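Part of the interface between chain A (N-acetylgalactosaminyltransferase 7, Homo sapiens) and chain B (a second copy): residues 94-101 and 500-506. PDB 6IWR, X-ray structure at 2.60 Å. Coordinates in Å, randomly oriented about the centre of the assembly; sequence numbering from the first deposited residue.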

# COMPACT_ATOMS: atom_id res chain seq x y z
N LYS A 94 3.96 25.24 15.44
CA LYS A 94 5.24 24.72 15.03
C LYS A 94 5.12 23.23 14.98
O LYS A 94 4.46 22.66 15.82
CB LYS A 94 6.29 25.11 16.06
CG LYS A 94 7.39 26.01 15.53
CD LYS A 94 8.76 25.44 15.87
CE LYS A 94 8.90 25.17 17.35
NZ LYS A 94 10.32 25.08 17.78
N PRO A 95 5.75 22.57 14.02
CA PRO A 95 5.69 21.10 14.00
C PRO A 95 6.35 20.52 15.24
O PRO A 95 7.35 21.04 15.73
CB PRO A 95 6.41 20.71 12.70
CG PRO A 95 7.06 21.92 12.19
CD PRO A 95 6.41 23.11 12.81
N LEU A 96 5.76 19.46 15.75
CA LEU A 96 6.20 18.78 16.96
C LEU A 96 6.80 17.43 16.57
O LEU A 96 6.07 16.46 16.36
CB LEU A 96 5.03 18.59 17.91
CG LEU A 96 5.34 18.54 19.40
CD1 LEU A 96 4.24 17.77 20.11
CD2 LEU A 96 6.70 17.95 19.68
N VAL A 97 8.13 17.38 16.52
CA VAL A 97 8.87 16.22 16.08
C VAL A 97 9.36 15.49 17.33
O VAL A 97 10.02 16.09 18.18
CB VAL A 97 10.03 16.64 15.15
CG1 VAL A 97 10.80 15.45 14.62
CG2 VAL A 97 9.48 17.45 13.98
N LEU A 98 9.03 14.20 17.45
CA LEU A 98 9.28 13.37 18.64
C LEU A 98 10.26 12.23 18.36
O LEU A 98 10.92 12.20 17.32
CB LEU A 98 7.95 12.81 19.14
CG LEU A 98 6.93 13.76 19.76
CD1 LEU A 98 5.78 12.98 20.39
CD2 LEU A 98 7.58 14.68 20.77
N GLY A 99 10.30 11.27 19.28
CA GLY A 99 10.99 10.00 19.09
C GLY A 99 12.46 10.25 18.96
O GLY A 99 12.91 11.39 19.00
N PRO A 100 13.25 9.18 18.81
CA PRO A 100 12.75 7.81 18.71
C PRO A 100 12.40 7.21 20.06
O PRO A 100 11.93 6.08 20.11
CB PRO A 100 13.93 7.05 18.10
CG PRO A 100 15.15 7.94 18.32
CD PRO A 100 14.71 9.19 19.00
N GLU A 101 12.68 7.92 21.16
CA GLU A 101 12.29 7.36 22.45
C GLU A 101 10.79 7.22 22.56
O GLU A 101 10.30 6.48 23.41
CB GLU A 101 12.80 8.21 23.60
CG GLU A 101 12.17 9.56 23.65
CD GLU A 101 13.05 10.63 23.07
OE1 GLU A 101 13.16 11.68 23.72
OE2 GLU A 101 13.65 10.42 21.97
N GLY B 500 8.74 18.35 4.35
CA GLY B 500 8.24 17.92 5.63
C GLY B 500 9.20 18.28 6.73
O GLY B 500 10.38 18.56 6.49
N PRO B 501 8.71 18.32 7.97
CA PRO B 501 9.60 18.62 9.10
C PRO B 501 10.69 17.57 9.22
O PRO B 501 10.41 16.37 9.27
CB PRO B 501 8.66 18.61 10.31
CG PRO B 501 7.35 18.17 9.84
CD PRO B 501 7.30 18.35 8.36
N CYS B 502 11.94 18.04 9.24
CA CYS B 502 13.10 17.17 9.41
C CYS B 502 12.98 16.36 10.69
O CYS B 502 12.63 16.89 11.75
CB CYS B 502 14.39 17.99 9.44
SG CYS B 502 14.76 18.92 7.90
N HIS B 503 13.28 15.07 10.58
CA HIS B 503 13.26 14.17 11.72
C HIS B 503 14.54 13.37 11.85
O HIS B 503 14.60 12.48 12.70
CB HIS B 503 12.08 13.21 11.60
CG HIS B 503 12.09 12.39 10.35
ND1 HIS B 503 13.17 11.60 9.99
CD2 HIS B 503 11.16 12.21 9.39
CE1 HIS B 503 12.89 10.97 8.86
NE2 HIS B 503 11.68 11.33 8.47
N ARG B 504 15.53 13.60 10.98
CA ARG B 504 16.89 13.05 11.08
C ARG B 504 16.93 11.53 11.21
O ARG B 504 17.98 10.97 11.53
CB ARG B 504 17.67 13.70 12.23
CG ARG B 504 18.48 14.90 11.75
CD ARG B 504 19.43 15.49 12.80
NE ARG B 504 19.65 16.91 12.51
CZ ARG B 504 19.81 17.86 13.44
NH1 ARG B 504 19.80 17.53 14.72
NH2 ARG B 504 19.98 19.13 13.08
N MET B 505 15.81 10.87 10.93
CA MET B 505 15.70 9.42 11.00
C MET B 505 15.99 8.75 9.66
O MET B 505 15.74 7.55 9.52
CB MET B 505 14.31 9.02 11.49
CG MET B 505 14.01 9.50 12.89
SD MET B 505 15.24 8.86 14.03
CE MET B 505 14.94 7.10 13.93
N GLY B 506 16.51 9.48 8.67
CA GLY B 506 16.78 8.87 7.38
C GLY B 506 15.50 8.41 6.70
O GLY B 506 14.48 9.12 6.67

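The two stretches run side by side in nearly the same direction, with their end-to-end lines 9° apart. Chain A has no regular helix or strand here. Chain B ends a strand at Pro B501 and continues as loop or turn. The backbones keep a clear distance: CA of Pro A95 lies 6.7 Å from CA of Pro B501, and CA of Val A97 lies 6.5 Å from CA of His B503. Farther along they spread, with 8.4 Å between CA of Pro A100 and CA of Met B505. No hydrogen bond crosses between the stretches. The contact is small, 224 Å² summed over both sides, and rests mainly on apolar side chains.

Gly B500 makes no contact. Pro B501 comes next and is covered more than any other chain B residue here. Its CB points toward chain A and meets two partners. CB of Pro A95 is 3.9 Å away from CB of Pro B501, so two proline rings touch through carbon. CG2 of Val A97 is also 3.9 Å from CB of Pro B501. Both are van der Waals contacts between groups with no polar atoms to satisfy.

The CA-to-CB bond of Cys B502 points away from chain A, and the residue takes part through its backbone. Its O lies 3.7 Å from CG1 of Val A97. A methyl group is no conventional donor, so this is simple packing against a carbonyl. The sulfur is covalently bonded elsewhere in the structure.

His B503 offers its CB, 4.0 Å from CG1 of Val A97. The end of its side chain leads away from chain A. Its ring is instead engaged within chain B: N of Met B505 donates a hydrogen bond to ND1 of His B503 at 2.9 Å. This bond links the ring to the backbone two residues on. Val A97 thus spans three successive residues: CG2 of Val A97 meets Pro B501, CG1 meets His B503, and both methyls lie near O of Cys B502. It has the largest covered area of either stretch.

Arg B504 makes no contact, and the end of its side chain leads away. In chain A, Pro A95 and Val A97 point their CB toward chain B, while the CB of Leu A96 between them points away.

Met B505 closes the contact. Its CB points toward chain A, and all three chi angles are m. CE of Met B505 reaches to 4.3 Å from CB of Pro A100, a looser apolar contact. Pro A100 follows a cis peptide bond after Gly A99. Gly B506 is out of reach.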